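Local structure of D-2-hydroxyacid dehydrogensase protein (Ketogulonicigenium vulgare, 4LSW) at residues A[109-114]-A[254-259]; A[139-144]-A[224-229]; A[158-163]-A[200-205]; A[258-263]-A[268-273]. The protein probably catalyses the NAD(P)-dependent interconversion of D-2-hydroxyacids and 2-oxoacids, as do other D-isomer specific 2-hydroxyacid dehydrogenases. All coordinates share one frame; numbering follows the deposited sequence.

Contact 1 (A[109-114]-A[254-259]); sequences VAMMLA and SAALDV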
loop_
_atom_site.group_PDB
_atom_site.type_symbol
_atom_site.label_atom_id
_atom_site.label_comp_id
_atom_site.label_asym_id
_atom_site.label_seq_id
_atom_site.Cartn_x
_atom_site.Cartn_y
_atom_site.Cartn_z
ATOM N N VAL A 109 11.343 6.426 1.522
ATOM C CA VAL A 109 12.626 7.053 1.798
ATOM C C VAL A 109 12.691 8.473 1.225
ATOM O O VAL A 109 13.190 9.395 1.870
ATOM C CB VAL A 109 13.762 6.167 1.271
ATOM C CG1 VAL A 109 15.096 6.861 1.408
ATOM C CG2 VAL A 109 13.759 4.860 2.030
ATOM N N ALA A 110 12.152 8.648 0.021
ATOM C CA ALA A 110 12.093 9.965 -0.605
ATOM C C ALA A 110 11.307 10.953 0.243
ATOM O O ALA A 110 11.672 12.119 0.346
ATOM C CB ALA A 110 11.485 9.864 -1.971
ATOM N N MET A 111 10.222 10.471 0.835
ATOM C CA MET A 111 9.382 11.289 1.696
ATOM C C MET A 111 10.103 11.743 2.961
ATOM O O MET A 111 9.991 12.897 3.365
ATOM C CB MET A 111 8.102 10.528 2.056
ATOM C CG MET A 111 7.125 10.429 0.877
ATOM S SD MET A 111 5.809 9.211 1.095
ATOM C CE MET A 111 4.914 9.870 2.514
ATOM N N MET A 112 10.831 10.833 3.599
ATOM C CA MET A 112 11.646 11.194 4.753
ATOM C C MET A 112 12.624 12.309 4.393
ATOM O O MET A 112 12.726 13.312 5.099
ATOM C CB MET A 112 12.433 9.984 5.276
ATOM C CG MET A 112 13.514 10.370 6.286
ATOM S SD MET A 112 14.617 9.029 6.767
ATOM C CE MET A 112 15.375 8.702 5.190
ATOM N N LEU A 113 13.317 12.142 3.266
ATOM C CA LEU A 113 14.291 13.132 2.837
ATOM C C LEU A 113 13.628 14.470 2.536
ATOM O O LEU A 113 14.118 15.518 2.950
ATOM C CB LEU A 113 15.047 12.632 1.600
ATOM C CG LEU A 113 16.064 11.517 1.860
ATOM C CD1 LEU A 113 16.323 10.774 0.564
ATOM C CD2 LEU A 113 17.346 12.124 2.401
ATOM N N ALA A 114 12.515 14.428 1.812
ATOM C CA ALA A 114 11.809 15.649 1.436
ATOM C C ALA A 114 11.308 16.434 2.647
ATOM O O ALA A 114 11.414 17.654 2.676
ATOM C CB ALA A 114 10.663 15.339 0.487
ATOM N N SER A 254 7.103 15.821 13.123
ATOM C CA SER A 254 6.583 15.906 11.765
ATOM C C SER A 254 6.091 14.553 11.281
ATOM O O SER A 254 6.362 13.524 11.902
ATOM C CB SER A 254 7.650 16.449 10.802
ATOM O OG SER A 254 8.759 15.566 10.725
ATOM N N ALA A 255 5.371 14.562 10.167
ATOM C CA ALA A 255 4.872 13.344 9.565
ATOM C C ALA A 255 4.893 13.466 8.056
ATOM O O ALA A 255 4.746 14.559 7.506
ATOM C CB ALA A 255 3.460 13.051 10.051
ATOM N N ALA A 256 5.079 12.335 7.399
ATOM C CA ALA A 256 4.993 12.255 5.951
ATOM C C ALA A 256 4.080 11.087 5.641
ATOM O O ALA A 256 4.364 9.957 6.013
ATOM C CB ALA A 256 6.382 12.052 5.352
ATOM N N LEU A 257 2.940 11.368 5.013
ATOM C CA LEU A 257 1.881 10.374 4.897
ATOM C C LEU A 257 1.462 10.174 3.450
ATOM O O LEU A 257 1.210 11.153 2.744
ATOM C CB LEU A 257 0.668 10.829 5.717
ATOM C CG LEU A 257 0.918 11.160 7.195
ATOM C CD1 LEU A 257 -0.357 11.725 7.813
ATOM C CD2 LEU A 257 1.359 9.945 7.983
ATOM N N ASP A 258 1.409 8.913 3.024
ATOM C CA ASP A 258 0.971 8.551 1.684
ATOM C C ASP A 258 -0.388 7.856 1.762
ATOM O O ASP A 258 -0.977 7.543 0.745
ATOM C CB ASP A 258 2.025 7.656 0.996
ATOM C CG ASP A 258 1.720 7.388 -0.489
ATOM O OD1 ASP A 258 1.559 8.362 -1.265
ATOM O OD2 ASP A 258 1.656 6.187 -0.853
ATOM N N VAL A 259 -0.898 7.628 2.967
ATOM C CA VAL A 259 -2.173 6.937 3.094
ATOM C C VAL A 259 -2.970 7.566 4.229
ATOM O O VAL A 259 -2.394 8.044 5.213
ATOM C CB VAL A 259 -1.950 5.467 3.386
ATOM C CG1 VAL A 259 -1.242 5.350 4.677
ATOM C CG2 VAL A 259 -3.266 4.686 3.402
#
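Met-111 packs against Ala-256 and Asp-258 in a buried van der Waals contact, where helix 101-116 lies on strand 254-257 of the parallel sheet in the nucleotide-binding domain. The methionine CG stands anti to the carbonyl carbon (chi1 -73°), and the bend at chi3 turns the terminal methyl onto the strand. There Met-111 CE lies 3.5 Å from the backbone carbon C of Ala-256 and equally near the backbone N of Leu-257, so the methyl rests on the peptide link itself. The methyl of Ala-256, the one apolar side-chain partner, lies beside the root of the methionine, with CB 4.0 Å from CB of Met-111. Farther along, the Met-111 side chain crosses that of Asp-258 at about a right angle, its CE 3.9 Å from Asp-258 CB. The carboxylate of Asp-258 is engaged elsewhere. No hydrogen bond joins helix and strand here. The contact therefore depends on shape, with a bent thioether chain laid over a small alanine and the aliphatic root of an aspartate whose carboxylate is held, and its charge probably eased, by the backbone N-H groups of His-282 (to OD1) and Ala-283 (to OD2).

Contact 2 (A[139-144]-A[224-229]); sequences LKRRVF and GPEGML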
loop_
_atom_site.group_PDB
_atom_site.type_symbol
_atom_site.label_atom_id
_atom_site.label_comp_id
_atom_site.label_asym_id
_atom_site.label_seq_id
_atom_site.Cartn_x
_atom_site.Cartn_y
_atom_site.Cartn_z
ATOM N N LEU A 139 17.682 26.836 7.586
ATOM C CA LEU A 139 18.404 25.575 7.716
ATOM C C LEU A 139 17.465 24.455 8.147
ATOM O O LEU A 139 16.599 24.642 9.009
ATOM C CB LEU A 139 19.567 25.709 8.693
ATOM C CG LEU A 139 20.666 26.714 8.332
ATOM C CD1 LEU A 139 21.721 26.772 9.427
ATOM C CD2 LEU A 139 21.301 26.334 7.015
ATOM N N LYS A 140 17.625 23.291 7.523
ATOM C CA LYS A 140 16.788 22.138 7.838
ATOM C C LYS A 140 17.588 21.055 8.576
ATOM O O LYS A 140 18.633 21.346 9.159
ATOM C CB LYS A 140 16.093 21.634 6.566
ATOM C CG LYS A 140 15.223 22.720 5.919
ATOM C CD LYS A 140 13.974 23.011 6.766
ATOM C CE LYS A 140 13.308 24.316 6.348
ATOM N NZ LYS A 140 11.984 24.501 7.004
ATOM N N ARG A 141 17.088 19.821 8.575
ATOM C CA ARG A 141 17.653 18.782 9.428
ATOM C C ARG A 141 18.273 17.621 8.661
ATOM O O ARG A 141 17.667 17.072 7.737
ATOM C CB ARG A 141 16.592 18.240 10.387
ATOM C CG ARG A 141 16.046 19.281 11.367
ATOM C CD ARG A 141 17.135 19.828 12.279
ATOM N NE ARG A 141 17.835 18.787 13.037
ATOM C CZ ARG A 141 17.439 18.306 14.215
ATOM N NH1 ARG A 141 16.330 18.762 14.789
ATOM N NH2 ARG A 141 18.154 17.368 14.824
ATOM N N ARG A 142 19.475 17.251 9.087
ATOM C CA ARG A 142 20.217 16.130 8.531
ATOM C C ARG A 142 19.476 14.792 8.589
ATOM O O ARG A 142 18.744 14.494 9.549
ATOM C CB ARG A 142 21.554 15.996 9.252
ATOM C CG ARG A 142 22.369 14.765 8.826
ATOM C CD ARG A 142 23.712 14.703 9.537
ATOM N NE ARG A 142 24.557 15.860 9.236
ATOM C CZ ARG A 142 25.769 16.033 9.757
ATOM N NH1 ARG A 142 26.268 15.118 10.590
ATOM N NH2 ARG A 142 26.480 17.110 9.452
ATOM N N VAL A 143 19.672 13.986 7.556
ATOM C CA VAL A 143 19.203 12.606 7.563
ATOM C C VAL A 143 20.328 11.599 7.847
ATOM O O VAL A 143 20.223 10.796 8.781
ATOM C CB VAL A 143 18.470 12.242 6.244
ATOM C CG1 VAL A 143 18.211 10.731 6.172
ATOM C CG2 VAL A 143 17.167 13.013 6.141
ATOM N N PHE A 144 21.400 11.638 7.059
ATOM C CA PHE A 144 22.399 10.571 7.113
ATOM C C PHE A 144 23.012 10.394 8.495
ATOM O O PHE A 144 23.207 11.361 9.236
ATOM C CB PHE A 144 23.515 10.771 6.060
ATOM C CG PHE A 144 24.600 11.739 6.490
ATOM C CD1 PHE A 144 24.448 13.103 6.294
ATOM C CD2 PHE A 144 25.767 11.276 7.098
ATOM C CE1 PHE A 144 25.435 13.997 6.700
ATOM C CE2 PHE A 144 26.760 12.166 7.504
ATOM C CZ PHE A 144 26.588 13.528 7.306
ATOM N N GLY A 224 8.489 11.413 19.477
ATOM C CA GLY A 224 8.992 12.612 20.125
ATOM C C GLY A 224 8.994 13.895 19.319
ATOM O O GLY A 224 8.689 13.907 18.121
ATOM N N PRO A 225 9.347 14.998 19.986
ATOM C CA PRO A 225 9.157 16.339 19.418
ATOM C C PRO A 225 10.041 16.663 18.232
ATOM O O PRO A 225 9.761 17.626 17.512
ATOM C CB PRO A 225 9.500 17.276 20.594
ATOM C CG PRO A 225 10.286 16.439 21.553
ATOM C CD PRO A 225 9.730 15.046 21.407
ATOM N N GLU A 226 11.100 15.885 18.047
ATOM C CA GLU A 226 11.944 16.047 16.874
ATOM C C GLU A 226 12.006 14.766 16.060
ATOM O O GLU A 226 12.901 14.588 15.232
ATOM C CB GLU A 226 13.334 16.530 17.281
ATOM C CG GLU A 226 13.264 17.904 17.948
ATOM C CD GLU A 226 14.608 18.519 18.260
ATOM O OE1 GLU A 226 15.639 18.030 17.752
ATOM O OE2 GLU A 226 14.628 19.508 19.024
ATOM N N GLY A 227 11.053 13.873 16.300
ATOM C CA GLY A 227 10.937 12.671 15.513
ATOM C C GLY A 227 9.992 12.875 14.355
ATOM O O GLY A 227 9.181 13.805 14.348
ATOM N N MET A 228 10.096 11.990 13.368
ATOM C CA MET A 228 9.284 12.045 12.171
ATOM C C MET A 228 8.649 10.684 11.911
ATOM O O MET A 228 9.330 9.656 11.944
ATOM C CB MET A 228 10.151 12.446 10.975
ATOM C CG MET A 228 9.373 12.464 9.687
ATOM S SD MET A 228 10.389 12.703 8.221
ATOM C CE MET A 228 11.240 14.194 8.688
ATOM N N LEU A 229 7.346 10.684 11.654
ATOM C CA LEU A 229 6.618 9.476 11.307
ATOM C C LEU A 229 6.394 9.427 9.799
ATOM O O LEU A 229 5.892 10.394 9.222
ATOM C CB LEU A 229 5.264 9.466 12.028
ATOM C CG LEU A 229 4.431 8.192 11.854
ATOM C CD1 LEU A 229 5.043 7.012 12.615
ATOM C CD2 LEU A 229 2.980 8.438 12.286
HETATM O O HOH W 1 16.993 16.062 17.215
#
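Arg-141 and Glu-226 are joined by a salt bridge at the surface, between the loop 139-144 and the turn that leads into strand 228-231. The ionic part is a single charged hydrogen bond: NH1 of Arg-141 donates to OE1 of Glu-226 over 3.1 Å, nearly straight at 166°. The oxygen lies at the edge of the guanidinium, close to its plane, but the donor reaches that oxygen from above the carboxylate plane. The two flat groups stand almost perpendicular, 89° apart, so this is an end-on link and not the paired, coplanar fork of two parallel bonds. Bends at chi2 and chi3 curl the arginine chain, whereas the glutamate runs extended beyond CG.

A water at the guanidinium edge may add an indirect connection. It accepts from Arg-141 NH2 at 3.0 Å, but its approach to OE1 of Glu-226 is unusually short and doubtful.

Backbone bonding shapes the glutamate side: Gly-224 to Gly-227 form a type I beta turn closed by Gly-227 N to Gly-224 O at 3.0 Å. The turn follows helix 217-223, and Gly-224 has the positive phi that ends it. On the other side, the backbone of Arg-141 bonds to Ser-116 at the end of helix 101-116, while Val-143 packs on that helix and on Phe-200 of strand 200-203.

Contact 3 (A[158-163]-A[200-205]); sequences FEVARR and FLFVTL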
loop_
_atom_site.group_PDB
_atom_site.type_symbol
_atom_site.label_atom_id
_atom_site.label_comp_id
_atom_site.label_asym_id
_atom_site.label_seq_id
_atom_site.Cartn_x
_atom_site.Cartn_y
_atom_site.Cartn_z
ATOM N N PHE A 158 11.937 -4.364 4.712
ATOM C CA PHE A 158 13.284 -4.785 4.364
ATOM C C PHE A 158 13.874 -3.890 3.293
ATOM O O PHE A 158 15.008 -3.433 3.423
ATOM C CB PHE A 158 13.291 -6.234 3.889
ATOM C CG PHE A 158 14.648 -6.742 3.539
ATOM C CD1 PHE A 158 15.631 -6.832 4.512
ATOM C CD2 PHE A 158 14.934 -7.158 2.253
ATOM C CE1 PHE A 158 16.898 -7.314 4.202
ATOM C CE2 PHE A 158 16.195 -7.647 1.931
ATOM C CZ PHE A 158 17.177 -7.721 2.908
ATOM N N GLU A 159 13.098 -3.615 2.247
ATOM C CA GLU A 159 13.605 -2.753 1.183
ATOM C C GLU A 159 13.872 -1.340 1.680
ATOM O O GLU A 159 14.865 -0.718 1.284
ATOM C CB GLU A 159 12.657 -2.727 -0.011
ATOM C CG GLU A 159 12.649 -4.021 -0.796
ATOM C CD GLU A 159 14.035 -4.474 -1.205
ATOM O OE1 GLU A 159 14.781 -3.672 -1.809
ATOM O OE2 GLU A 159 14.382 -5.639 -0.923
ATOM N N VAL A 160 13.008 -0.826 2.558
ATOM C CA VAL A 160 13.281 0.464 3.174
ATOM C C VAL A 160 14.617 0.449 3.924
ATOM O O VAL A 160 15.459 1.335 3.737
ATOM C CB VAL A 160 12.130 0.894 4.119
ATOM C CG1 VAL A 160 12.555 2.078 5.005
ATOM C CG2 VAL A 160 10.876 1.231 3.313
ATOM N N ALA A 161 14.815 -0.566 4.763
ATOM C CA ALA A 161 16.041 -0.666 5.534
ATOM C C ALA A 161 17.293 -0.711 4.654
ATOM O O ALA A 161 18.309 -0.112 5.000
ATOM C CB ALA A 161 15.971 -1.880 6.451
ATOM N N ARG A 162 17.211 -1.414 3.523
ATOM C CA ARG A 162 18.352 -1.499 2.604
ATOM C C ARG A 162 18.721 -0.117 2.087
ATOM O O ARG A 162 19.907 0.228 1.996
ATOM C CB ARG A 162 18.063 -2.449 1.443
ATOM C CG ARG A 162 17.939 -3.901 1.885
ATOM C CD ARG A 162 17.603 -4.808 0.715
ATOM N NE ARG A 162 18.748 -4.924 -0.175
ATOM C CZ ARG A 162 18.743 -4.605 -1.465
ATOM N NH1 ARG A 162 17.636 -4.161 -2.047
ATOM N NH2 ARG A 162 19.854 -4.746 -2.178
ATOM N N ARG A 163 17.702 0.678 1.775
ATOM C CA ARG A 163 17.925 2.046 1.300
ATOM C C ARG A 163 18.484 2.926 2.410
ATOM O O ARG A 163 19.361 3.756 2.174
ATOM C CB ARG A 163 16.635 2.646 0.727
ATOM C CG ARG A 163 16.263 2.073 -0.640
ATOM C CD ARG A 163 14.757 1.970 -0.764
ATOM N NE ARG A 163 14.390 1.488 -2.090
ATOM C CZ ARG A 163 14.464 0.219 -2.474
ATOM N NH1 ARG A 163 14.906 -0.712 -1.632
ATOM N NH2 ARG A 163 14.107 -0.121 -3.705
ATOM N N PHE A 200 13.498 8.851 13.004
ATOM C CA PHE A 200 12.590 8.651 11.883
ATOM C C PHE A 200 11.984 7.276 12.064
ATOM O O PHE A 200 12.718 6.318 12.290
ATOM C CB PHE A 200 13.360 8.663 10.552
ATOM C CG PHE A 200 14.178 9.900 10.319
ATOM C CD1 PHE A 200 13.609 11.019 9.727
ATOM C CD2 PHE A 200 15.521 9.941 10.675
ATOM C CE1 PHE A 200 14.368 12.167 9.490
ATOM C CE2 PHE A 200 16.282 11.093 10.452
ATOM C CZ PHE A 200 15.709 12.196 9.854
ATOM N N LEU A 201 10.661 7.175 11.999
ATOM C CA LEU A 201 9.984 5.878 12.136
ATOM C C LEU A 201 9.144 5.597 10.901
ATOM O O LEU A 201 8.241 6.378 10.565
ATOM C CB LEU A 201 9.068 5.868 13.366
ATOM C CG LEU A 201 8.275 4.585 13.620
ATOM C CD1 LEU A 201 9.207 3.422 13.915
ATOM C CD2 LEU A 201 7.286 4.782 14.768
ATOM N N PHE A 202 9.451 4.505 10.218
ATOM C CA PHE A 202 8.701 4.109 9.032
ATOM C C PHE A 202 7.660 3.080 9.416
ATOM O O PHE A 202 7.985 2.082 10.062
ATOM C CB PHE A 202 9.646 3.495 7.990
ATOM C CG PHE A 202 10.570 4.490 7.352
ATOM C CD1 PHE A 202 11.753 4.872 7.984
ATOM C CD2 PHE A 202 10.249 5.057 6.130
ATOM C CE1 PHE A 202 12.608 5.794 7.402
ATOM C CE2 PHE A 202 11.107 5.980 5.545
ATOM C CZ PHE A 202 12.281 6.345 6.180
ATOM N N VAL A 203 6.418 3.306 9.007
ATOM C CA VAL A 203 5.358 2.339 9.257
ATOM C C VAL A 203 5.123 1.536 7.987
ATOM O O VAL A 203 4.614 2.057 6.982
ATOM C CB VAL A 203 4.069 3.023 9.701
ATOM C CG1 VAL A 203 3.015 1.977 10.038
ATOM C CG2 VAL A 203 4.348 3.901 10.901
ATOM N N THR A 204 5.553 0.279 8.039
ATOM C CA THR A 204 5.540 -0.620 6.894
ATOM C C THR A 204 4.944 -1.947 7.342
ATOM O O THR A 204 5.517 -3.011 7.132
ATOM C CB THR A 204 6.966 -0.807 6.318
ATOM O OG1 THR A 204 7.888 -1.072 7.382
ATOM C CG2 THR A 204 7.415 0.461 5.621
ATOM N N LEU A 205 3.784 -1.853 7.982
ATOM C CA LEU A 205 3.030 -3.012 8.450
ATOM C C LEU A 205 2.072 -3.473 7.363
ATOM O O LEU A 205 1.166 -2.735 6.977
ATOM C CB LEU A 205 2.219 -2.642 9.689
ATOM C CG LEU A 205 2.980 -2.371 10.979
ATOM C CD1 LEU A 205 2.076 -1.675 11.998
ATOM C CD2 LEU A 205 3.535 -3.674 11.548
#
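Val-160 sets one methyl squarely over the ring of Phe-202, helix 155-165 meeting strand 200-203 through this CH-pi contact. CG1 of Val-160 lies 3.9 Å from the ring centroid and 13° off the ring normal, above the middle of the face. The isopropyl group is divided between two partners. With CG1 anti to the backbone N (chi1 167°), that branch goes to the ring, while CG2 is directed to Thr-204, where it meets CG2 at 4.2 Å. Phe-202 leaves the strand toward the helix and turns its face, not its rim, to the valine.

The hydroxyl of Thr-204 faces other work: OG1 lies within hydrogen-bonding distance of the carbonyl oxygens of both Gly-152 and Leu-151, which must share its one proton or take it in turn. Gly-152 is part of a sequence that fits the GxGxxG pattern, consistent with a Rossmann-type dinucleotide site. Elsewhere on the helix, OE1 of Glu-159 gathers two arginines, NH1 of Arg-162 at 2.9 Å on its syn lone pair and NH1 of Arg-163 at 3.0 Å on the anti side. Arg-163 NH1 also bonds to the backbone O of Glu-159, and its NE makes a salt bridge with Asp-106.

Were Phe-202 replaced by an alanine, Val-160 CG1 is likely to lose the aromatic face beneath it, and a gap to open between helix and sheet. Between the segments the chemistry is thus purely apolar, dispersion between methyls and a ring, while the helix keeps its charges in a separate network.

Contact 4 (A[258-263]-A[268-273]); sequences DVFEGE and PRFRDL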
loop_
_atom_site.group_PDB
_atom_site.type_symbol
_atom_site.label_atom_id
_atom_site.label_comp_id
_atom_site.label_asym_id
_atom_site.label_seq_id
_atom_site.Cartn_x
_atom_site.Cartn_y
_atom_site.Cartn_z
ATOM N N ASP A 258 1.409 8.913 3.024
ATOM C CA ASP A 258 0.971 8.551 1.684
ATOM C C ASP A 258 -0.388 7.856 1.762
ATOM O O ASP A 258 -0.977 7.543 0.745
ATOM C CB ASP A 258 2.025 7.656 0.996
ATOM C CG ASP A 258 1.720 7.388 -0.489
ATOM O OD1 ASP A 258 1.559 8.362 -1.265
ATOM O OD2 ASP A 258 1.656 6.187 -0.853
ATOM N N VAL A 259 -0.898 7.628 2.967
ATOM C CA VAL A 259 -2.173 6.937 3.094
ATOM C C VAL A 259 -2.970 7.566 4.229
ATOM O O VAL A 259 -2.394 8.044 5.213
ATOM C CB VAL A 259 -1.950 5.467 3.386
ATOM C CG1 VAL A 259 -1.242 5.350 4.677
ATOM C CG2 VAL A 259 -3.266 4.686 3.402
ATOM N N PHE A 260 -4.291 7.597 4.070
ATOM C CA PHE A 260 -5.160 8.285 5.025
ATOM C C PHE A 260 -6.490 7.557 5.163
ATOM O O PHE A 260 -6.976 6.959 4.207
ATOM C CB PHE A 260 -5.471 9.707 4.552
ATOM C CG PHE A 260 -4.265 10.534 4.194
ATOM C CD1 PHE A 260 -3.676 10.419 2.939
ATOM C CD2 PHE A 260 -3.757 11.463 5.085
ATOM C CE1 PHE A 260 -2.575 11.195 2.606
ATOM C CE2 PHE A 260 -2.663 12.248 4.759
ATOM C CZ PHE A 260 -2.070 12.110 3.504
ATOM N N GLU A 261 -7.088 7.621 6.352
ATOM C CA GLU A 261 -8.444 7.114 6.531
ATOM C C GLU A 261 -9.388 7.899 5.629
ATOM O O GLU A 261 -9.325 9.130 5.577
ATOM C CB GLU A 261 -8.889 7.246 7.993
ATOM C CG GLU A 261 -8.221 6.273 8.957
ATOM C CD GLU A 261 -8.687 4.833 8.809
ATOM O OE1 GLU A 261 -9.629 4.559 8.033
ATOM O OE2 GLU A 261 -8.101 3.961 9.481
ATOM N N GLY A 262 -10.234 7.183 4.894
ATOM C CA GLY A 262 -11.215 7.823 4.034
ATOM C C GLY A 262 -10.676 8.527 2.794
ATOM O O GLY A 262 -11.392 9.309 2.165
ATOM N N GLU A 263 -9.422 8.255 2.444
ATOM C CA GLU A 263 -8.820 8.819 1.239
ATOM C C GLU A 263 -9.676 8.509 0.015
ATOM O O GLU A 263 -10.318 7.459 -0.048
ATOM C CB GLU A 263 -7.400 8.273 1.042
ATOM C CG GLU A 263 -7.351 6.778 0.803
ATOM C CD GLU A 263 -5.940 6.247 0.681
ATOM O OE1 GLU A 263 -5.020 6.874 1.242
ATOM O OE2 GLU A 263 -5.767 5.201 0.026
ATOM N N PRO A 268 -9.292 17.018 6.804
ATOM C CA PRO A 268 -8.864 18.378 6.443
ATOM C C PRO A 268 -7.799 18.944 7.381
ATOM O O PRO A 268 -7.000 19.784 6.973
ATOM C CB PRO A 268 -10.150 19.198 6.582
ATOM C CG PRO A 268 -11.254 18.211 6.394
ATOM C CD PRO A 268 -10.755 16.915 6.955
ATOM N N ARG A 269 -7.788 18.481 8.626
ATOM C CA ARG A 269 -6.854 19.004 9.613
ATOM C C ARG A 269 -5.387 18.730 9.267
ATOM O O ARG A 269 -4.494 19.456 9.711
ATOM C CB ARG A 269 -7.190 18.459 10.998
ATOM C CG ARG A 269 -8.408 19.119 11.621
ATOM C CD ARG A 269 -8.784 18.406 12.899
ATOM N NE ARG A 269 -9.106 17.006 12.645
ATOM C CZ ARG A 269 -9.314 16.103 13.594
ATOM N NH1 ARG A 269 -9.234 16.458 14.876
ATOM N NH2 ARG A 269 -9.607 14.848 13.280
ATOM N N PHE A 270 -5.142 17.695 8.467
ATOM C CA PHE A 270 -3.787 17.411 8.011
ATOM C C PHE A 270 -3.252 18.552 7.155
ATOM O O PHE A 270 -2.042 18.757 7.059
ATOM C CB PHE A 270 -3.742 16.093 7.225
ATOM C CG PHE A 270 -3.743 14.870 8.089
ATOM C CD1 PHE A 270 -2.740 14.672 9.031
ATOM C CD2 PHE A 270 -4.728 13.903 7.943
ATOM C CE1 PHE A 270 -2.735 13.538 9.829
ATOM C CE2 PHE A 270 -4.729 12.767 8.734
ATOM C CZ PHE A 270 -3.725 12.584 9.680
ATOM N N ARG A 271 -4.169 19.297 6.541
ATOM C CA ARG A 271 -3.813 20.395 5.655
ATOM C C ARG A 271 -3.392 21.633 6.455
ATOM O O ARG A 271 -2.602 22.451 5.980
ATOM C CB ARG A 271 -5.006 20.717 4.742
ATOM C CG ARG A 271 -4.693 21.520 3.497
ATOM C CD ARG A 271 -5.948 21.714 2.640
ATOM N NE ARG A 271 -6.162 20.634 1.677
ATOM C CZ ARG A 271 -7.118 19.714 1.767
ATOM N NH1 ARG A 271 -7.976 19.733 2.779
ATOM N NH2 ARG A 271 -7.226 18.775 0.838
ATOM N N ASP A 272 -3.914 21.749 7.677
ATOM C CA ASP A 272 -3.665 22.910 8.536
ATOM C C ASP A 272 -2.334 22.856 9.289
ATOM O O ASP A 272 -1.840 23.876 9.771
ATOM C CB ASP A 272 -4.804 23.066 9.554
ATOM C CG ASP A 272 -6.167 23.200 8.898
ATOM O OD1 ASP A 272 -6.240 23.764 7.788
ATOM O OD2 ASP A 272 -7.159 22.732 9.495
ATOM N N LEU A 273 -1.762 21.664 9.402
ATOM C CA LEU A 273 -0.522 21.485 10.151
ATOM C C LEU A 273 0.692 21.906 9.316
ATOM O O LEU A 273 0.722 21.677 8.110
ATOM C CB LEU A 273 -0.405 20.033 10.618
ATOM C CG LEU A 273 -1.536 19.570 11.544
ATOM C CD1 LEU A 273 -1.695 18.053 11.526
ATOM C CD2 LEU A 273 -1.286 20.072 12.958
#
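The ring of Phe-260 turns its edge to the face of Phe-270, an offset edge-to-face pair with centroids 5.6 Å apart and planes at 65°. CD2 and CE2 of Phe-260 do the touching: CE2 lies over one face of the Phe-270 ring, and CD2 comes 3.9 Å from CD2 of Phe-270. In turn, CD2 and CE2 of Phe-270 sit at the edge of Phe-260, near its plane. Because the pair is offset, the contact falls toward the rim of the Phe-270 ring. A further ring, that of Phe-266 in the intervening loop, meets Phe-260 with its plane inclined by about 35°.

Both side chains have CG anti to the carbonyl carbon (chi1 -52° for Phe-260), and they slide past each other in opposite directions. The backbone at Phe-260 is held within its own loop: Phe-260 to Glu-263 form a type II beta turn with Gly-262 at positive phi, and OE1 of Glu-263 accepts the backbone N-H of Phe-260 at 3.0 Å. Glu-263 OE2 bonds to ND1 of His-281, consistent with the glutamate-histidine pair of D-2-hydroxyacid dehydrogenase active sites.

The pair joins the loop that follows strand 254-257 to the short, weakly bonded helix about 269-272. Leu-278 of the edge strand 276-278 touches both rings, and Glu-240 and Ile-244 of helix 240-249 pack on Phe-270.

In the fold
Contacts 1, 3 and 4 are buried, while contact 2 lies at the surface, and their chemistry follows: methyl, thioether and ring packing inside, a single ion pair outside. Contacts 1, 2 and 3 all reach the same parallel sheet, through the adjacent strands 254-257, 228-231 and 200-203, which are stitched together by backbone bonds. Met-112, next to the methionine of contact 1, packs on Phe-200 and Phe-202 of contact 3 and on Val-143 of contact 2. Contact 4 shares Asp-258 and Val-259 with contact 1, and Leu-257 touches Phe-270, but contact 4 does not touch contacts 2 and 3. Along the chain, contact 3 nests inside contact 2, and both inside contact 1.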